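Local coordinates for type II secretion system protein C (Vibrio cholerae, PDB 2I4S) that is part of the type II secretion machinery and is probably required to export cholera toxin across the outer membrane, this piece being its PDZ domain, at residues 38-43 with 58-63; 62-67 with 86-91. All coordinates share one frame; numbering follows the deposited sequence.

Contact 1. Residues 38-43 with 58-63; sequences GYRVSP and GDMAVA
Y39 and A61 face each other as an antiparallel hydrogen-bonded pair, with the strand axes at 137°, well short of strict antiparallel. Y39 N reaches A61 O at 3.0 Å in the carbonyl plane. A61 N returns to Y39 O at 2.7 Å along a more bent path. Next along is the non-hydrogen-bonded pair R40 and M60, and then V41 N meets D59 O at 2.9 Å, almost straight (172°). Beyond, a water bridges the chains, donating a hydrogen bond to V41 O and accepting one from G58 N. G38, having no side chain, leaves room for its CA to come 3.3 Å from A61 O in a CA-H...O contact. Strands 35-43 and 60-64 are neighbours in the antiparallel sheet of this PDZ domain, the first of them also paired with strand 25-32.

The two faces of the pairing differ in character. On one, V41 CG2 rests 3.8 Å from A61 CB; a branched apolar residue and a small one suit this buried place, where F50 of helix 48-53 also packs on V41. On the other, R40 lies across M60, a selenomethionine, at about a right angle. This partly exposed face suits a long arginine with a charged end and a flexible, unbranched M60. With CG anti to the backbone N (chi1 -177°) and bends at chi2 and chi3, the arginine folds back so that NH2 passes 3.5 Å from M60 CB and makes a weak hydrogen bond of 2.8 Å to G58 O. M60 runs extended as far as SE, with CG 3.6 Å from both Y39 N and Y39 O and SE alongside G38. The carboxylate of D59 is held by a salt bridge to R94 and a hydrogen bond from Q56 N.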
loop_
_atom_site.group_PDB
_atom_site.type_symbol
_atom_site.label_atom_id
_atom_site.label_comp_id
_atom_site.label_asym_id
_atom_site.label_seq_id
_atom_site.Cartn_x
_atom_site.Cartn_y
_atom_site.Cartn_z
ATOM N N GLY A 38 -4.325 -7.015 -9.926
ATOM C CA GLY A 38 -3.805 -6.072 -8.932
ATOM C C GLY A 38 -3.215 -6.880 -7.785
ATOM O O GLY A 38 -2.902 -8.049 -7.960
ATOM N N TYR A 39 -3.059 -6.250 -6.622
ATOM C CA TYR A 39 -2.401 -6.848 -5.476
ATOM C C TYR A 39 -3.294 -6.841 -4.238
ATOM O O TYR A 39 -3.768 -5.792 -3.800
ATOM C CB TYR A 39 -1.053 -6.148 -5.236
ATOM C CG TYR A 39 -0.130 -6.393 -6.394
ATOM C CD1 TYR A 39 0.835 -7.399 -6.344
ATOM C CD2 TYR A 39 -0.282 -5.676 -7.582
ATOM C CE1 TYR A 39 1.664 -7.643 -7.416
ATOM C CE2 TYR A 39 0.524 -5.917 -8.663
ATOM C CZ TYR A 39 1.507 -6.898 -8.576
ATOM O OH TYR A 39 2.313 -7.151 -9.661
ATOM N N ARG A 40 -3.564 -8.015 -3.708
ATOM C CA ARG A 40 -4.286 -8.137 -2.422
ATOM C C ARG A 40 -3.394 -7.514 -1.369
ATOM O O ARG A 40 -2.195 -7.792 -1.328
ATOM C CB ARG A 40 -4.583 -9.619 -2.120
ATOM C CG ARG A 40 -5.402 -9.883 -0.858
ATOM C CD ARG A 40 -6.897 -9.671 -1.114
ATOM N NE ARG A 40 -7.351 -10.513 -2.212
ATOM C CZ ARG A 40 -8.245 -10.151 -3.123
ATOM N NH1 ARG A 40 -8.554 -10.992 -4.094
ATOM N NH2 ARG A 40 -8.811 -8.943 -3.082
ATOM N N VAL A 41 -3.955 -6.611 -0.573
ATOM C CA VAL A 41 -3.210 -5.893 0.450
ATOM C C VAL A 41 -3.524 -6.488 1.814
ATOM O O VAL A 41 -4.696 -6.690 2.146
ATOM C CB VAL A 41 -3.637 -4.415 0.466
ATOM C CG1 VAL A 41 -2.949 -3.674 1.580
ATOM C CG2 VAL A 41 -3.320 -3.765 -0.902
ATOM N N SER A 42 -2.489 -6.757 2.607
ATOM C CA SER A 42 -2.681 -7.285 3.968
ATOM C C SER A 42 -1.711 -6.623 4.950
ATOM O O SER A 42 -0.663 -6.136 4.543
ATOM C CB SER A 42 -2.515 -8.807 3.984
ATOM O OG SER A 42 -1.209 -9.166 3.572
ATOM N N PRO A 43 -2.055 -6.613 6.247
ATOM C CA PRO A 43 -1.168 -5.990 7.240
ATOM C C PRO A 43 0.097 -6.801 7.468
ATOM O O PRO A 43 0.084 -8.018 7.359
ATOM C CB PRO A 43 -2.027 -5.940 8.522
ATOM C CG PRO A 43 -3.102 -6.934 8.327
ATOM C CD PRO A 43 -3.275 -7.187 6.852
ATOM N N GLY A 58 -8.801 -8.042 2.684
ATOM C CA GLY A 58 -9.465 -8.346 1.411
ATOM C C GLY A 58 -9.346 -7.263 0.329
ATOM O O GLY A 58 -9.717 -7.509 -0.812
ATOM N N ASP A 59 -8.854 -6.072 0.667
ATOM C CA ASP A 59 -8.744 -5.004 -0.340
ATOM C C ASP A 59 -7.771 -5.437 -1.441
ATOM O O ASP A 59 -6.774 -6.077 -1.161
ATOM C CB ASP A 59 -8.221 -3.682 0.269
ATOM C CG ASP A 59 -9.265 -2.955 1.078
ATOM O OD1 ASP A 59 -10.478 -3.314 1.010
ATOM O OD2 ASP A 59 -8.866 -2.012 1.793
HETATM N N MSE A 60 -8.052 -5.078 -2.689
HETATM C CA MSE A 60 -7.059 -5.255 -3.724
HETATM C C MSE A 60 -6.621 -3.902 -4.296
HETATM O O MSE A 60 -7.430 -3.162 -4.835
HETATM C CB MSE A 60 -7.617 -6.127 -4.838
HETATM C CG MSE A 60 -6.641 -6.331 -5.965
HETATM SE SE MSE A 60 -7.414 -7.459 -7.404
HETATM C CE MSE A 60 -8.739 -6.171 -8.168
ATOM N N ALA A 61 -5.331 -3.589 -4.193
ATOM C CA ALA A 61 -4.798 -2.371 -4.809
ATOM C C ALA A 61 -4.785 -2.501 -6.339
ATOM O O ALA A 61 -4.308 -3.506 -6.878
ATOM C CB ALA A 61 -3.395 -2.089 -4.288
ATOM N N VAL A 62 -5.325 -1.496 -7.029
ATOM C CA VAL A 62 -5.262 -1.442 -8.504
ATOM C C VAL A 62 -4.446 -0.254 -9.081
ATOM O O VAL A 62 -4.037 -0.288 -10.252
ATOM C CB VAL A 62 -6.675 -1.522 -9.160
ATOM C CG1 VAL A 62 -7.425 -2.792 -8.699
ATOM C CG2 VAL A 62 -7.501 -0.272 -8.854
ATOM N N ALA A 63 -4.189 0.761 -8.250
ATOM C CA ALA A 63 -3.338 1.897 -8.613
ATOM C C ALA A 63 -2.575 2.338 -7.385
ATOM O O ALA A 63 -3.125 2.331 -6.288
ATOM C CB ALA A 63 -4.174 3.079 -9.147
HETATM O O HOH W 1 -6.249 -8.913 2.917
#

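Contact 2. Residues 62-67 with 86-91; sequences VALNGL and TEMSLT
V62 and A63 both lie opposite T91, forming a classic beta bulge in the antiparallel pairing of strands 60-64 and 87-94 of the PDZ domain. T91 O accepts V62 N at 2.8 Å and, weakly, A63 N at 3.5 Å, so one carbonyl serves two successive amides. T91 N returns to A63 O, making A63 and T91 a hydrogen-bonded pair, followed by the non-hydrogen-bonded pair L64 and L90.

L64 points into the core. Its CB meets L90 CD2, CG comes within 3.5 Å of the same methyl, and the branches then divide: CD1 lies against L90 CD2 and the SE of selenomethionine M88, CD2 against M88 CG. With chi1 at -170°, the isobutyl group is swung away from its own N, over L90 and M88, and L78 of helix 74-82 covers the leucine, a fitting place for a branched apolar side chain. On the opposite face, A63 CB packs against T91 CB; T91 OG1 is hydrogen-bonded to D100.

Past L64 the chain reverses in a type I' turn from L64 to L67. N65 and G66 fill its middle, both at positive phi, which asparagine and glycine tolerate well. N65 N still bonds S89 O at 2.9 Å, and its amide prolongs the ladder by imitating a peptide. OD1 accepts S89 N from above the carbonyl plane, whereas ND2 gives a nearly straight bond (170°) to E87 O. With both ends gripped, the amide's rotation is fixed. Beside it, S89 OG donates to E87 OE2 at 2.9 Å, meeting the carboxylate from above its plane.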
loop_
_atom_site.group_PDB
_atom_site.type_symbol
_atom_site.label_atom_id
_atom_site.label_comp_id
_atom_site.label_asym_id
_atom_site.label_seq_id
_atom_site.Cartn_x
_atom_site.Cartn_y
_atom_site.Cartn_z
ATOM N N VAL A 62 -5.325 -1.496 -7.029
ATOM C CA VAL A 62 -5.262 -1.442 -8.504
ATOM C C VAL A 62 -4.446 -0.254 -9.081
ATOM O O VAL A 62 -4.037 -0.288 -10.252
ATOM C CB VAL A 62 -6.675 -1.522 -9.160
ATOM C CG1 VAL A 62 -7.425 -2.792 -8.699
ATOM C CG2 VAL A 62 -7.501 -0.272 -8.854
ATOM N N ALA A 63 -4.189 0.761 -8.250
ATOM C CA ALA A 63 -3.338 1.897 -8.613
ATOM C C ALA A 63 -2.575 2.338 -7.385
ATOM O O ALA A 63 -3.125 2.331 -6.288
ATOM C CB ALA A 63 -4.174 3.079 -9.147
ATOM N N LEU A 64 -1.321 2.737 -7.569
ATOM C CA LEU A 64 -0.523 3.221 -6.448
ATOM C C LEU A 64 0.371 4.353 -6.906
ATOM O O LEU A 64 1.188 4.162 -7.789
ATOM C CB LEU A 64 0.294 2.081 -5.831
ATOM C CG LEU A 64 1.019 2.352 -4.504
ATOM C CD1 LEU A 64 1.472 1.017 -3.908
ATOM C CD2 LEU A 64 2.198 3.310 -4.654
ATOM N N ASN A 65 0.177 5.533 -6.317
ATOM C CA ASN A 65 0.788 6.782 -6.804
ATOM C C ASN A 65 0.782 6.901 -8.317
ATOM O O ASN A 65 1.792 7.272 -8.923
ATOM C CB ASN A 65 2.215 6.970 -6.257
ATOM C CG ASN A 65 2.229 7.524 -4.827
ATOM O OD1 ASN A 65 1.222 8.057 -4.339
ATOM N ND2 ASN A 65 3.372 7.409 -4.161
ATOM N N GLY A 66 -0.347 6.565 -8.934
ATOM C CA GLY A 66 -0.496 6.736 -10.369
ATOM C C GLY A 66 -0.011 5.571 -11.199
ATOM O O GLY A 66 -0.250 5.534 -12.396
ATOM N N LEU A 67 0.660 4.607 -10.573
ATOM C CA LEU A 67 1.038 3.382 -11.270
ATOM C C LEU A 67 -0.119 2.403 -11.382
ATOM O O LEU A 67 -0.690 1.975 -10.376
ATOM C CB LEU A 67 2.222 2.682 -10.569
ATOM C CG LEU A 67 3.546 3.441 -10.463
ATOM C CD1 LEU A 67 4.481 2.712 -9.495
ATOM C CD2 LEU A 67 4.196 3.533 -11.835
ATOM N N THR A 86 6.957 10.653 -1.138
ATOM C CA THR A 86 6.728 11.111 0.240
ATOM C C THR A 86 5.278 10.935 0.700
ATOM O O THR A 86 4.836 11.560 1.677
ATOM C CB THR A 86 7.063 12.579 0.428
ATOM O OG1 THR A 86 6.129 13.369 -0.316
ATOM C CG2 THR A 86 8.499 12.898 0.007
ATOM N N GLU A 87 4.546 10.099 -0.020
ATOM C CA GLU A 87 3.185 9.738 0.340
ATOM C C GLU A 87 2.920 8.463 -0.405
ATOM O O GLU A 87 3.660 8.109 -1.343
ATOM C CB GLU A 87 2.166 10.790 -0.130
ATOM C CG GLU A 87 1.850 10.661 -1.630
ATOM C CD GLU A 87 0.909 11.733 -2.164
ATOM O OE1 GLU A 87 0.908 12.865 -1.622
ATOM O OE2 GLU A 87 0.185 11.435 -3.139
HETATM N N MSE A 88 1.853 7.780 0.003
HETATM C CA MSE A 88 1.272 6.733 -0.822
HETATM C C MSE A 88 -0.209 7.041 -1.005
HETATM O O MSE A 88 -0.961 7.128 -0.027
HETATM C CB MSE A 88 1.469 5.377 -0.170
HETATM C CG MSE A 88 1.050 4.199 -1.055
HETATM SE SE MSE A 88 1.219 2.502 -0.072
HETATM C CE MSE A 88 -0.336 2.704 1.148
ATOM N N SER A 89 -0.611 7.248 -2.255
ATOM C CA SER A 89 -2.006 7.302 -2.635
ATOM C C SER A 89 -2.373 5.943 -3.220
ATOM O O SER A 89 -1.783 5.528 -4.211
ATOM C CB SER A 89 -2.219 8.359 -3.710
ATOM O OG SER A 89 -2.077 9.665 -3.191
ATOM N N LEU A 90 -3.352 5.257 -2.634
ATOM C CA LEU A 90 -3.763 3.955 -3.159
ATOM C C LEU A 90 -5.227 3.941 -3.628
ATOM O O LEU A 90 -6.103 4.480 -2.951
ATOM C CB LEU A 90 -3.639 2.909 -2.063
ATOM C CG LEU A 90 -2.484 1.931 -1.942
ATOM C CD1 LEU A 90 -2.911 0.840 -0.964
ATOM C CD2 LEU A 90 -2.137 1.326 -3.274
ATOM N N THR A 91 -5.497 3.294 -4.758
ATOM C CA THR A 91 -6.870 2.970 -5.127
ATOM C C THR A 91 -7.030 1.481 -4.934
ATOM O O THR A 91 -6.229 0.692 -5.457
ATOM C CB THR A 91 -7.201 3.343 -6.586
ATOM O OG1 THR A 91 -7.069 4.761 -6.745
ATOM C CG2 THR A 91 -8.635 2.934 -6.919
#

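In the fold
Strand 60-64 is the element common to both contacts. Contact 1 joins one edge of it to strand 35-43 and contact 2 joins the other to strand 87-94, so three neighbouring strands of one antiparallel sheet are stitched together, with the two centres about 11 Å apart. Along the chain, contact 2 begins on V62 and A63, where contact 1 ends. In sequence, helix 48-53 falls between the segments of contact 1, and helix 74-82 between those of contact 2. The contacts touch through A61 CB and L90 CD2, 3.8 Å apart, giving them a continuous apolar layer. Together they form the middle of the sheet in this compact, probably periplasmic domain.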